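Local coordinates for polyketide synthase PksL (Bacillus subtilis, PDB 5E1V), which probably dehydrates beta-hydroxyacyl intermediates during assembly of the polyketide bacillaene, through a double-hotdog dehydratase domain seen here as a monomer, at residues C161-E166 and L170-L175; L253-A258 and K262-K267; I5-T10 and Y39-E44. All coordinates share one frame; numbering follows the deposited sequence.

Contact 1: C161-E166 and L170-L175; sequences CIYEEE and LLELSL
The Tyr163 ring presents its edge, near the ring plane, to Glu172 OE1, and the ring and carboxylate planes are 23° apart. Tyr163 OH donates a hydrogen bond of 2.6 Å to Glu172 OE1, meeting that oxygen nearly along its C-O axis. Cys161 approaches the same oxygen, with Cys161 SG in close contact 3.4 Å from Glu172 OE1. Nearer the backbone, Leu170 O sits obliquely to the ring, 3.5 Å from Tyr163 CD2. Glu172 reaches the hydroxyl because CG is anti to the backbone N (chi1 175°) and the chain beyond stays extended.

Four backbone bonds set this register: Cys161 and Tyr163 form hydrogen-bonded antiparallel pairs with Glu172 and Leu170. The straightest, Glu172 N to Cys161 O, has an angle of 176° at the hydrogen. Between them Ile162 and Leu171 make a non-hydrogen-bonded pair whose side chains run alongside each other on the reverse face, Ile162 CG1 lying 3.8 Å from Leu171 CD2.

Strands 159-165 and 168-174 thus form an antiparallel beta hairpin of the hotdog dehydratase fold. On its reverse face Ile162 packs on His202 and Leu173 on Ser196, both of helix 190-203. Strand 134-137, bonded through Ile162, and strand 232-245, bonded through Leu171 and Leu173, flank the hairpin.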
ATOM      1  N   CYS A 161      13.918   8.372  -6.030  1.00 30.21           N
ATOM      2  CA  CYS A 161      13.756   9.129  -7.282  1.00 33.55           C
ATOM      3  C   CYS A 161      13.072   8.259  -8.299  1.00 30.37           C
ATOM      4  O   CYS A 161      12.993   7.049  -8.134  1.00 38.67           O
ATOM      5  CB  CYS A 161      15.108   9.569  -7.827  1.00 32.23           C
ATOM      6  SG  CYS A 161      16.120   8.137  -8.172  1.00 39.31           S
ATOM      7  N   ILE A 162      12.524   8.907  -9.312  1.00 35.26           N
ATOM      8  CA  ILE A 162      11.760   8.265 -10.333  1.00 30.79           C
ATOM      9  C   ILE A 162      12.506   8.385 -11.685  1.00 34.57           C
ATOM     10  O   ILE A 162      12.672   9.501 -12.210  1.00 36.05           O
ATOM     11  CB  ILE A 162      10.382   8.912 -10.466  1.00 30.55           C
ATOM     12  CG1 ILE A 162       9.584   8.878  -9.123  1.00 28.01           C
ATOM     13  CG2 ILE A 162       9.620   8.249 -11.615  1.00 34.32           C
ATOM     14  CD1 ILE A 162       8.233   9.560  -9.248  1.00 25.55           C
ATOM     15  N   TYR A 163      12.848   7.225 -12.251  1.00 35.95           N
ATOM     16  CA  TYR A 163      13.436   7.082 -13.607  1.00 39.47           C
ATOM     17  C   TYR A 163      12.352   6.911 -14.627  1.00 39.38           C
ATOM     18  O   TYR A 163      11.725   5.847 -14.673  1.00 41.54           O
ATOM     19  CB  TYR A 163      14.338   5.867 -13.671  1.00 36.07           C
ATOM     20  CG  TYR A 163      15.450   5.940 -12.672  1.00 37.07           C
ATOM     21  CD1 TYR A 163      16.553   6.760 -12.895  1.00 38.30           C
ATOM     22  CD2 TYR A 163      15.404   5.206 -11.487  1.00 39.50           C
ATOM     23  CE1 TYR A 163      17.584   6.844 -11.973  1.00 35.49           C
ATOM     24  CE2 TYR A 163      16.443   5.266 -10.556  1.00 35.48           C
ATOM     25  CZ  TYR A 163      17.525   6.094 -10.797  1.00 40.02           C
ATOM     26  OH  TYR A 163      18.565   6.168  -9.874  1.00 40.08           O
ATOM     27  N   GLU A 164      12.140   7.967 -15.421  1.00 43.62           N
ATOM     28  CA  GLU A 164      11.081   8.048 -16.427  1.00 45.72           C
ATOM     29  C   GLU A 164      11.562   7.654 -17.841  1.00 46.67           C
ATOM     30  O   GLU A 164      12.678   8.017 -18.261  1.00 51.42           O
ATOM     31  CB  GLU A 164      10.543   9.478 -16.522  1.00 47.84           C
ATOM     32  CG  GLU A 164      10.068  10.118 -15.230  1.00 50.76           C
ATOM     33  CD  GLU A 164       9.733  11.587 -15.408  1.00 57.11           C
ATOM     34  OE1 GLU A 164      10.654  12.360 -15.772  1.00 54.17           O
ATOM     35  OE2 GLU A 164       8.556  11.965 -15.181  1.00 58.43           O
ATOM     36  N   GLU A 165      10.697   6.957 -18.580  1.00 45.05           N
ATOM     37  CA  GLU A 165      10.895   6.780 -20.012  1.00 48.67           C
ATOM     38  C   GLU A 165       9.569   6.528 -20.748  1.00 50.84           C
ATOM     39  O   GLU A 165       8.523   6.379 -20.115  1.00 45.83           O
ATOM     40  CB  GLU A 165      11.912   5.684 -20.286  1.00 52.06           C
ATOM     41  CG  GLU A 165      11.546   4.321 -19.732  1.00 57.13           C
ATOM     42  CD  GLU A 165      12.099   3.216 -20.597  1.00 60.75           C
ATOM     43  OE1 GLU A 165      11.670   3.119 -21.776  1.00 61.55           O
ATOM     44  OE2 GLU A 165      12.960   2.456 -20.100  1.00 63.92           O
ATOM     45  N   GLU A 166       9.600   6.491 -22.086  1.00 45.83           N
ATOM     46  CA  GLU A 166       8.339   6.484 -22.836  1.00 44.86           C
ATOM     47  C   GLU A 166       7.466   5.378 -22.274  1.00 40.89           C
ATOM     48  O   GLU A 166       6.268   5.561 -22.148  1.00 48.81           O
ATOM     49  CB  GLU A 166       8.523   6.286 -24.363  1.00 39.63           C
ATOM     50  N   LEU A 170      10.486   3.661 -13.300  1.00 31.78           N
ATOM     51  CA  LEU A 170      11.112   2.831 -12.272  1.00 35.44           C
ATOM     52  C   LEU A 170      11.352   3.662 -11.021  1.00 36.23           C
ATOM     53  O   LEU A 170      12.009   4.723 -11.089  1.00 35.78           O
ATOM     54  CB  LEU A 170      12.453   2.259 -12.701  1.00 36.05           C
ATOM     55  CG  LEU A 170      13.082   1.311 -11.648  1.00 38.77           C
ATOM     56  CD1 LEU A 170      12.280   0.020 -11.546  1.00 40.95           C
ATOM     57  CD2 LEU A 170      14.568   0.977 -11.883  1.00 39.01           C
ATOM     58  N   LEU A 171      10.835   3.182  -9.876  1.00 29.81           N
ATOM     59  CA  LEU A 171      10.895   3.923  -8.580  1.00 27.78           C
ATOM     60  C   LEU A 171      11.936   3.298  -7.734  1.00 25.30           C
ATOM     61  O   LEU A 171      11.887   2.095  -7.495  1.00 26.51           O
ATOM     62  CB  LEU A 171       9.541   3.827  -7.805  1.00 27.44           C
ATOM     63  CG  LEU A 171       8.289   3.963  -8.644  1.00 27.41           C
ATOM     64  CD1 LEU A 171       7.015   3.877  -7.795  1.00 25.44           C
ATOM     65  CD2 LEU A 171       8.350   5.331  -9.347  1.00 29.86           C
ATOM     66  N   GLU A 172      12.916   4.094  -7.287  1.00 24.52           N
ATOM     67  CA  GLU A 172      14.007   3.622  -6.452  1.00 25.10           C
ATOM     68  C   GLU A 172      13.676   4.169  -5.092  1.00 24.58           C
ATOM     69  O   GLU A 172      13.841   5.354  -4.859  1.00 25.90           O
ATOM     70  CB  GLU A 172      15.371   4.211  -6.932  1.00 29.96           C
ATOM     71  CG  GLU A 172      16.572   3.878  -6.058  1.00 31.33           C
ATOM     72  CD  GLU A 172      17.894   4.539  -6.518  1.00 33.23           C
ATOM     73  OE1 GLU A 172      17.907   5.398  -7.427  1.00 38.41           O
ATOM     74  OE2 GLU A 172      18.911   4.198  -5.917  1.00 33.95           O
ATOM     75  N   LEU A 173      13.161   3.290  -4.226  1.00 22.28           N
ATOM     76  CA  LEU A 173      12.509   3.634  -2.980  1.00 23.45           C
ATOM     77  C   LEU A 173      13.284   3.076  -1.818  1.00 20.19           C
ATOM     78  O   LEU A 173      13.738   1.964  -1.877  1.00 21.52           O
ATOM     79  CB  LEU A 173      11.086   3.011  -2.960  1.00 20.33           C
ATOM     80  CG  LEU A 173      10.130   3.726  -3.891  1.00 22.97           C
ATOM     81  CD1 LEU A 173       8.807   2.976  -4.040  1.00 20.78           C
ATOM     82  CD2 LEU A 173       9.916   5.186  -3.507  1.00 24.34           C
ATOM     83  N   SER A 174      13.423   3.823  -0.728  1.00 20.39           N
ATOM     84  CA  SER A 174      13.963   3.261   0.518  1.00 19.09           C
ATOM     85  C   SER A 174      13.340   4.029   1.733  1.00 18.66           C
ATOM     86  O   SER A 174      12.787   5.065   1.575  1.00 21.39           O
ATOM     87  CB  SER A 174      15.533   3.218   0.533  1.00 24.58           C
ATOM     88  OG  SER A 174      16.097   4.519   0.633  1.00 24.86           O
ATOM     89  N   LEU A 175      13.395   3.464   2.923  1.00 17.78           N
ATOM     90  CA  LEU A 175      12.943   4.149   4.139  1.00 17.75           C
ATOM     91  C   LEU A 175      13.841   5.358   4.482  1.00 22.39           C
ATOM     92  O   LEU A 175      15.078   5.319   4.300  1.00 16.54           O
ATOM     93  CB  LEU A 175      12.967   3.133   5.239  1.00 17.99           C
ATOM     94  CG  LEU A 175      11.757   2.292   5.553  1.00 19.70           C
ATOM     95  CD1 LEU A 175      10.593   2.230   4.559  1.00 21.87           C
ATOM     96  CD2 LEU A 175      11.931   0.994   6.293  1.00 19.00           C
TER

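Contact 2: L253-A258 and K262-K267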
ATOM      1  N   LEU A 253       1.634  -2.511  -9.930  1.00 21.57           N
ATOM      2  CA  LEU A 253       2.916  -2.221  -9.296  1.00 20.46           C
ATOM      3  C   LEU A 253       3.774  -3.478  -9.243  1.00 18.69           C
ATOM      4  O   LEU A 253       3.344  -4.488  -8.714  1.00 21.76           O
ATOM      5  CB  LEU A 253       2.701  -1.659  -7.831  1.00 19.48           C
ATOM      6  CG  LEU A 253       1.877  -0.388  -7.595  1.00 22.04           C
ATOM      7  CD1 LEU A 253       1.734  -0.005  -6.086  1.00 23.65           C
ATOM      8  CD2 LEU A 253       2.344   0.792  -8.470  1.00 21.29           C
ATOM      9  N   GLU A 254       5.009  -3.430  -9.771  1.00 17.46           N
ATOM     10  CA  GLU A 254       5.849  -4.629  -9.801  1.00 17.13           C
ATOM     11  C   GLU A 254       7.033  -4.385  -8.896  1.00 15.86           C
ATOM     12  O   GLU A 254       7.737  -3.439  -9.111  1.00 20.90           O
ATOM     13  CB  GLU A 254       6.302  -4.932 -11.242  1.00 17.85           C
ATOM     14  CG  GLU A 254       5.126  -5.169 -12.152  1.00 19.80           C
ATOM     15  CD  GLU A 254       5.580  -5.408 -13.568  1.00 22.91           C
ATOM     16  OE1 GLU A 254       6.016  -6.568 -13.860  1.00 26.75           O
ATOM     17  OE2 GLU A 254       5.551  -4.405 -14.323  1.00 26.32           O
ATOM     18  N   PHE A 255       7.238  -5.217  -7.893  1.00 17.16           N
ATOM     19  CA  PHE A 255       8.300  -5.015  -6.947  1.00 18.08           C
ATOM     20  C   PHE A 255       9.531  -5.878  -7.190  1.00 19.65           C
ATOM     21  O   PHE A 255       9.455  -7.082  -7.290  1.00 20.35           O
ATOM     22  CB  PHE A 255       7.800  -5.121  -5.526  1.00 17.42           C
ATOM     23  CG  PHE A 255       6.624  -4.233  -5.248  1.00 17.48           C
ATOM     24  CD1 PHE A 255       5.316  -4.699  -5.496  1.00 17.28           C
ATOM     25  CD2 PHE A 255       6.781  -2.996  -4.707  1.00 18.09           C
ATOM     26  CE1 PHE A 255       4.219  -3.911  -5.214  1.00 18.47           C
ATOM     27  CE2 PHE A 255       5.681  -2.198  -4.472  1.00 16.19           C
ATOM     28  CZ  PHE A 255       4.412  -2.656  -4.690  1.00 18.20           C
ATOM     29  N   PHE A 256      10.691  -5.214  -7.200  1.00 19.67           N
ATOM     30  CA  PHE A 256      11.976  -5.879  -7.329  1.00 21.83           C
ATOM     31  C   PHE A 256      12.962  -5.588  -6.195  1.00 21.82           C
ATOM     32  O   PHE A 256      13.043  -4.448  -5.707  1.00 23.47           O
ATOM     33  CB  PHE A 256      12.624  -5.398  -8.646  1.00 23.13           C
ATOM     34  CG  PHE A 256      11.848  -5.748  -9.862  1.00 25.74           C
ATOM     35  CD1 PHE A 256      10.837  -4.939 -10.303  1.00 24.80           C
ATOM     36  CD2 PHE A 256      12.145  -6.879 -10.581  1.00 30.03           C
ATOM     37  CE1 PHE A 256      10.103  -5.257 -11.401  1.00 25.33           C
ATOM     38  CE2 PHE A 256      11.434  -7.200 -11.707  1.00 28.04           C
ATOM     39  CZ  PHE A 256      10.407  -6.377 -12.122  1.00 27.16           C
ATOM     40  N   ASN A 257      13.752  -6.598  -5.811  1.00 23.06           N
ATOM     41  CA  ASN A 257      14.803  -6.376  -4.811  1.00 22.14           C
ATOM     42  C   ASN A 257      16.007  -5.597  -5.403  1.00 25.94           C
ATOM     43  O   ASN A 257      16.078  -5.323  -6.599  1.00 25.15           O
ATOM     44  CB  ASN A 257      15.173  -7.657  -4.023  1.00 24.12           C
ATOM     45  CG  ASN A 257      15.822  -8.739  -4.886  1.00 25.75           C
ATOM     46  OD1 ASN A 257      16.293  -8.447  -5.993  1.00 26.46           O
ATOM     47  ND2 ASN A 257      15.745 -10.003  -4.434  1.00 24.13           N
ATOM     48  N   ALA A 258      16.935  -5.213  -4.551  1.00 29.51           N
ATOM     49  CA  ALA A 258      18.045  -4.364  -4.983  1.00 34.82           C
ATOM     50  C   ALA A 258      18.926  -5.106  -6.013  1.00 35.23           C
ATOM     51  O   ALA A 258      19.577  -4.479  -6.857  1.00 38.36           O
ATOM     52  CB  ALA A 258      18.859  -3.937  -3.755  1.00 33.71           C
ATOM     53  N   LYS A 262      12.419  -9.904  -9.572  1.00 22.93           N
ATOM     54  CA  LYS A 262      10.976  -9.616  -9.249  1.00 23.59           C
ATOM     55  C   LYS A 262      10.569 -10.433  -8.036  1.00 21.56           C
ATOM     56  O   LYS A 262      10.780 -11.655  -8.002  1.00 21.78           O
ATOM     57  CB  LYS A 262      10.047  -9.905 -10.404  1.00 25.87           C
ATOM     58  CG  LYS A 262       8.591  -9.531 -10.112  1.00 24.00           C
ATOM     59  CD  LYS A 262       7.776  -9.358 -11.389  1.00 25.28           C
ATOM     60  CE  LYS A 262       6.303  -9.072 -11.097  1.00 27.13           C
ATOM     61  NZ  LYS A 262       5.607  -8.891 -12.397  1.00 29.41           N
ATOM     62  N   VAL A 263      10.042  -9.761  -7.009  1.00 20.56           N
ATOM     63  CA  VAL A 263       9.584 -10.430  -5.772  1.00 20.07           C
ATOM     64  C   VAL A 263       8.116 -10.213  -5.347  1.00 19.49           C
ATOM     65  O   VAL A 263       7.651 -10.898  -4.468  1.00 18.52           O
ATOM     66  CB  VAL A 263      10.447 -10.066  -4.589  1.00 18.93           C
ATOM     67  CG1 VAL A 263      11.841 -10.562  -4.895  1.00 19.98           C
ATOM     68  CG2 VAL A 263      10.456  -8.540  -4.304  1.00 19.15           C
ATOM     69  N   ALA A 264       7.435  -9.259  -5.955  1.00 19.44           N
ATOM     70  CA  ALA A 264       6.062  -9.056  -5.672  1.00 17.56           C
ATOM     71  C   ALA A 264       5.321  -8.328  -6.783  1.00 17.66           C
ATOM     72  O   ALA A 264       5.862  -7.649  -7.635  1.00 19.32           O
ATOM     73  CB  ALA A 264       5.851  -8.353  -4.296  1.00 16.52           C
ATOM     74  N   GLU A 265       4.018  -8.429  -6.743  1.00 17.55           N
ATOM     75  CA  GLU A 265       3.218  -7.625  -7.643  1.00 19.05           C
ATOM     76  C   GLU A 265       1.871  -7.315  -7.064  1.00 17.70           C
ATOM     77  O   GLU A 265       1.175  -8.213  -6.607  1.00 17.16           O
ATOM     78  CB  GLU A 265       2.996  -8.349  -8.978  1.00 21.73           C
ATOM     79  CG  GLU A 265       2.195  -7.534 -10.003  1.00 26.21           C
ATOM     80  CD  GLU A 265       2.174  -8.233 -11.366  1.00 31.68           C
ATOM     81  OE1 GLU A 265       3.082  -7.996 -12.174  1.00 31.48           O
ATOM     82  OE2 GLU A 265       1.304  -9.059 -11.598  1.00 35.86           O
ATOM     83  N   LEU A 266       1.497  -6.035  -7.139  1.00 16.66           N
ATOM     84  CA  LEU A 266       0.108  -5.606  -6.848  1.00 15.52           C
ATOM     85  C   LEU A 266      -0.604  -5.381  -8.134  1.00 16.71           C
ATOM     86  O   LEU A 266      -0.363  -4.351  -8.798  1.00 15.49           O
ATOM     87  CB  LEU A 266       0.060  -4.300  -6.021  1.00 16.45           C
ATOM     88  CG  LEU A 266      -1.244  -3.883  -5.384  1.00 16.11           C
ATOM     89  CD1 LEU A 266      -1.783  -4.833  -4.360  1.00 17.60           C
ATOM     90  CD2 LEU A 266      -1.098  -2.569  -4.724  1.00 16.84           C
ATOM     91  N   LYS A 267      -1.475  -6.304  -8.499  1.00 16.40           N
ATOM     92  CA  LYS A 267      -2.161  -6.163  -9.826  1.00 21.26           C
ATOM     93  C   LYS A 267      -3.454  -5.361  -9.783  1.00 19.68           C
ATOM     94  O   LYS A 267      -4.315  -5.575  -8.936  1.00 17.36           O
ATOM     95  CB  LYS A 267      -2.352  -7.572 -10.396  1.00 25.84           C
ATOM     96  CG  LYS A 267      -2.966  -7.694 -11.796  1.00 29.62           C
ATOM     97  CD  LYS A 267      -2.744  -9.145 -12.284  1.00 31.53           C
ATOM     98  CE  LYS A 267      -3.457  -9.437 -13.618  1.00 34.43           C
ATOM     99  NZ  LYS A 267      -3.298  -8.294 -14.558  1.00 36.69           N
TER
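Lys262 crosses to Phe256 and Glu254 with its whole length, its CG being anti to the backbone N (chi1 -176°) and the chain beyond extended. Lys262 CB begins at the Phe256 ring, 3.3 Å from Phe256 CE2; CG stands over one face of that ring; Lys262 CD is 4.0 Å from Phe256 CZ. CE passes on to Glu254, with Glu254 CB and OE1 its nearest partners. Lys262 NZ then donates to Glu254 OE1 at 2.8 Å, on the anti lone pair. A second bond runs from Lys262 NZ to Glu265 OE1 at 2.7 Å, coming from above the carboxylate plane. The ammonium thus bridges two acids whose OE1 atoms are near neighbours, and probably offsets their repulsion. Glu254 has further partners in strand 232-245: its OE2 pairs with Lys238 and its OE1 also with Arg236.

The other face of the hairpin is apolar. Phe255 turns its ring edge to the backbone of Ala264-Leu266, Phe255 CD1 lying 3.7 Å from Ala264 O, while Leu253 and Leu266 run side by side. Helix 190-203 packs on this face, with Ser196 against both Leu253 and Phe255.

Phe255 O accepts two backbone bonds, from Val263 N at 2.8 Å and from Ala264 N at 3.3 Å, the first much straighter at the carbonyl (161° against 132°). Accordingly, the register moves by one residue between Phe255 and Phe256. Val263 and Ala264 both face Phe255, with both N-H groups on its O, the geometry of a classic beta bulge, here in an antiparallel hairpin of the hotdog fold.

Contact 3: I5-T10 and Y39-E44; sequences ITKQLT and YQIFRE
Ile5 and Ile41 meet through their CG2 methyls, Ile5 CG2 and Ile41 CG2 being 3.4 Å apart, closer than two methyls normally approach, as the two side chains run antiparallel past one another. The other branch of Ile5 serves a second partner: Ile5 CD1 comes within 4.3 Å of Phe42 CE1, approaching that ring obliquely. Ile41 likewise divides its branches. With CG1 beside the backbone N and anti to the carbonyl carbon (chi1 -71°), it sends CG1 and CD1 to the aliphatic base of Lys7, and Ile41 CG1 lies 3.7 Å from Lys7 CB. The Lys7 chain then bends at chi2 (65°) and carries its amine away from the helix. No hydrogen bond joins the segments; the 194 Å² buried between them, summed over both, comes from apolar contact.

Backbone bonding fixes both partners. In the helix Arg43 N bonds to Tyr39 O at 2.9 Å, one turn back, and the side chains of Gln40 and Arg43 are linked too, Arg43 NH2 donating to Gln40 OE1 at 3.0 Å from well above the amide plane. Gln40 NE2 bonds in turn to Asp36 and to Gly185 O. In the strand, backbone bonds pair Ile5, Lys7 and Leu9 with Cys77, Ile75 and Leu73, respectively.

The segment axes approach to 9.4 Å at 127°, the helix crossing the strand at a slant. A helix packed against antiparallel strands is consistent with the hotdog fold of this family. Ile75 of strand 70-81, next to strand 4-11, also touches Ile41. Phe42 makes an edge-to-face stack with Trp85 of strand 84-94 and touches Met111 of strand 104-112.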
ATOM      1  N   ILE A   5      -9.432 -16.854  12.261  1.00 28.80           N
ATOM      2  CA  ILE A   5      -8.338 -16.082  12.820  1.00 27.63           C
ATOM      3  C   ILE A   5      -8.895 -14.676  13.103  1.00 28.02           C
ATOM      4  O   ILE A   5      -9.600 -14.114  12.258  1.00 21.92           O
ATOM      5  CB  ILE A   5      -7.227 -15.945  11.806  1.00 31.63           C
ATOM      6  CG1 ILE A   5      -6.523 -17.264  11.629  1.00 33.45           C
ATOM      7  CG2 ILE A   5      -6.253 -14.877  12.279  1.00 32.92           C
ATOM      8  CD1 ILE A   5      -5.660 -17.335  10.386  1.00 34.77           C
ATOM      9  N   THR A   6      -8.648 -14.135  14.292  1.00 27.51           N
ATOM     10  CA  THR A   6      -9.039 -12.727  14.547  1.00 28.16           C
ATOM     11  C   THR A   6      -7.862 -11.940  15.127  1.00 27.08           C
ATOM     12  O   THR A   6      -7.020 -12.481  15.840  1.00 24.48           O
ATOM     13  CB  THR A   6     -10.226 -12.612  15.496  1.00 31.74           C
ATOM     14  OG1 THR A   6      -9.733 -12.752  16.821  1.00 41.41           O
ATOM     15  CG2 THR A   6     -11.348 -13.681  15.235  1.00 33.37           C
ATOM     16  N   LYS A   7      -7.807 -10.640  14.840  1.00 23.13           N
ATOM     17  CA  LYS A   7      -6.734  -9.818  15.327  1.00 19.12           C
ATOM     18  C   LYS A   7      -7.441  -8.493  15.535  1.00 20.54           C
ATOM     19  O   LYS A   7      -8.273  -8.088  14.721  1.00 16.87           O
ATOM     20  CB  LYS A   7      -5.634  -9.678  14.281  1.00 20.03           C
ATOM     21  CG  LYS A   7      -4.464  -8.782  14.613  1.00 22.11           C
ATOM     22  CD  LYS A   7      -3.575  -9.222  15.765  1.00 23.71           C
ATOM     23  CE  LYS A   7      -2.259  -8.434  15.713  1.00 27.83           C
ATOM     24  NZ  LYS A   7      -1.352  -8.965  16.765  1.00 30.12           N
ATOM     25  N   GLN A   8      -7.196  -7.924  16.704  1.00 18.28           N
ATOM     26  CA  GLN A   8      -7.676  -6.601  17.064  1.00 18.73           C
ATOM     27  C   GLN A   8      -6.511  -5.619  17.095  1.00 19.93           C
ATOM     28  O   GLN A   8      -5.466  -5.867  17.785  1.00 21.43           O
ATOM     29  CB  GLN A   8      -8.372  -6.689  18.447  1.00 22.74           C
ATOM     30  CG  GLN A   8      -8.946  -5.363  18.855  1.00 25.39           C
ATOM     31  CD  GLN A   8      -9.714  -5.420  20.168  1.00 29.72           C
ATOM     32  OE1 GLN A   8      -9.148  -5.102  21.204  1.00 34.39           O
ATOM     33  NE2 GLN A   8     -10.992  -5.806  20.122  1.00 27.33           N
ATOM     34  N   LEU A   9      -6.652  -4.512  16.332  1.00 17.86           N
ATOM     35  CA  LEU A   9      -5.628  -3.485  16.213  1.00 17.86           C
ATOM     36  C   LEU A   9      -6.187  -2.205  16.851  1.00 19.25           C
ATOM     37  O   LEU A   9      -7.375  -1.938  16.706  1.00 18.47           O
ATOM     38  CB  LEU A   9      -5.293  -3.208  14.739  1.00 17.39           C
ATOM     39  CG  LEU A   9      -4.670  -4.306  13.896  1.00 19.28           C
ATOM     40  CD1 LEU A   9      -4.098  -3.725  12.576  1.00 21.05           C
ATOM     41  CD2 LEU A   9      -3.532  -5.017  14.611  1.00 20.77           C
ATOM     42  N   THR A  10      -5.355  -1.449  17.568  1.00 19.01           N
ATOM     43  CA  THR A  10      -5.808  -0.146  18.088  1.00 21.19           C
ATOM     44  C   THR A  10      -5.122   0.948  17.309  1.00 20.20           C
ATOM     45  O   THR A  10      -3.910   1.124  17.348  1.00 21.80           O
ATOM     46  CB  THR A  10      -5.641  -0.009  19.602  1.00 27.28           C
ATOM     47  OG1 THR A  10      -4.242   0.058  19.901  1.00 31.79           O
ATOM     48  CG2 THR A  10      -6.268  -1.193  20.286  1.00 24.83           C
ATOM     49  N   TYR A  39      -0.879  -9.657   6.043  1.00 11.47           N
ATOM     50  CA  TYR A  39       0.164 -10.673   5.953  1.00 11.58           C
ATOM     51  C   TYR A  39       0.763 -10.897   7.350  1.00 12.12           C
ATOM     52  O   TYR A  39       1.155 -12.058   7.656  1.00 11.47           O
ATOM     53  CB  TYR A  39       1.245 -10.284   4.940  1.00 11.05           C
ATOM     54  CG  TYR A  39       0.933 -10.693   3.506  1.00 13.10           C
ATOM     55  CD1 TYR A  39       0.240  -9.877   2.639  1.00 12.98           C
ATOM     56  CD2 TYR A  39       1.270 -11.969   3.043  1.00 13.99           C
ATOM     57  CE1 TYR A  39      -0.128 -10.313   1.375  1.00 13.76           C
ATOM     58  CE2 TYR A  39       0.956 -12.345   1.770  1.00 14.41           C
ATOM     59  CZ  TYR A  39       0.247 -11.493   0.942  1.00 13.67           C
ATOM     60  OH  TYR A  39      -0.044 -11.888  -0.356  1.00 16.33           O
ATOM     61  N   GLN A  40       0.806  -9.837   8.189  1.00 11.42           N
ATOM     62  CA  GLN A  40       1.251 -10.041   9.622  1.00 12.33           C
ATOM     63  C   GLN A  40       0.407 -11.051  10.359  1.00 12.47           C
ATOM     64  O   GLN A  40       0.947 -11.829  11.136  1.00 13.08           O
ATOM     65  CB  GLN A  40       1.302  -8.748  10.430  1.00 13.26           C
ATOM     66  CG  GLN A  40       2.311  -7.795   9.866  1.00 14.62           C
ATOM     67  CD  GLN A  40       3.664  -7.769  10.522  1.00 17.68           C
ATOM     68  OE1 GLN A  40       3.982  -8.580  11.408  1.00 19.69           O
ATOM     69  NE2 GLN A  40       4.418  -6.707  10.198  1.00 18.08           N
ATOM     70  N   ILE A  41      -0.913 -10.952  10.202  1.00 12.46           N
ATOM     71  CA  ILE A  41      -1.861 -11.796  10.822  1.00 13.96           C
ATOM     72  C   ILE A  41      -1.626 -13.287  10.418  1.00 14.95           C
ATOM     73  O   ILE A  41      -1.570 -14.195  11.257  1.00 14.82           O
ATOM     74  CB  ILE A  41      -3.285 -11.347  10.479  1.00 15.16           C
ATOM     75  CG1 ILE A  41      -3.575 -10.025  11.226  1.00 16.67           C
ATOM     76  CG2 ILE A  41      -4.305 -12.367  10.952  1.00 16.32           C
ATOM     77  CD1 ILE A  41      -4.723  -9.319  10.627  1.00 18.71           C
ATOM     78  N   PHE A  42      -1.519 -13.529   9.137  1.00 14.37           N
ATOM     79  CA  PHE A  42      -1.306 -14.937   8.690  1.00 13.75           C
ATOM     80  C   PHE A  42       0.039 -15.466   9.089  1.00 15.30           C
ATOM     81  O   PHE A  42       0.184 -16.684   9.407  1.00 16.19           O
ATOM     82  CB  PHE A  42      -1.470 -14.941   7.201  1.00 14.61           C
ATOM     83  CG  PHE A  42      -2.942 -15.011   6.799  1.00 14.91           C
ATOM     84  CD1 PHE A  42      -3.583 -16.221   6.678  1.00 15.08           C
ATOM     85  CD2 PHE A  42      -3.693 -13.846   6.655  1.00 14.09           C
ATOM     86  CE1 PHE A  42      -4.911 -16.237   6.279  1.00 13.64           C
ATOM     87  CE2 PHE A  42      -5.036 -13.865   6.371  1.00 15.02           C
ATOM     88  CZ  PHE A  42      -5.634 -15.070   6.178  1.00 15.72           C
ATOM     89  N   ARG A  43       1.054 -14.590   9.080  1.00 13.54           N
ATOM     90  CA  ARG A  43       2.394 -14.987   9.543  1.00 15.84           C
ATOM     91  C   ARG A  43       2.337 -15.469  11.008  1.00 15.50           C
ATOM     92  O   ARG A  43       3.055 -16.451  11.389  1.00 15.83           O
ATOM     93  CB  ARG A  43       3.412 -13.867   9.415  1.00 15.71           C
ATOM     94  CG  ARG A  43       4.792 -14.344   9.871  1.00 17.48           C
ATOM     95  CD  ARG A  43       5.910 -13.397   9.435  1.00 18.73           C
ATOM     96  NE  ARG A  43       5.790 -12.110  10.143  1.00 17.53           N
ATOM     97  CZ  ARG A  43       6.745 -11.166  10.106  1.00 18.09           C
ATOM     98  NH1 ARG A  43       7.853 -11.427   9.446  1.00 15.22           N
ATOM     99  NH2 ARG A  43       6.577 -10.028  10.739  1.00 16.34           N
ATOM    100  N   GLU A  44       1.547 -14.779  11.818  1.00 16.26           N
ATOM    101  CA  GLU A  44       1.494 -15.105  13.249  1.00 17.38           C
ATOM    102  C   GLU A  44       0.941 -16.508  13.477  1.00 18.29           C
ATOM    103  O   GLU A  44       1.274 -17.170  14.498  1.00 14.02           O
ATOM    104  CB  GLU A  44       0.667 -14.035  13.978  1.00 20.39           C
TER

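Overall arrangement
Contacts 1 and 2 are neighbouring antiparallel hairpins, their centres about 13 Å apart, and strand 232-245 lies between them. Both turn an apolar face to helix 190-203 and carry their polar groups on the other, mixed face, but contact 1 keeps a regular register and a neutral donor on its acid, whereas contact 2 is bulged and carries a salt-bridge network. Contact 3 lies about 32 Å from contact 1 and 23 Å from contact 2, centre to centre, probably in the other hotdog half of the domain. It sets a helix on an outermost strand by apolar packing alone. All three are largely buried, although contact 3 includes the exposed Lys7.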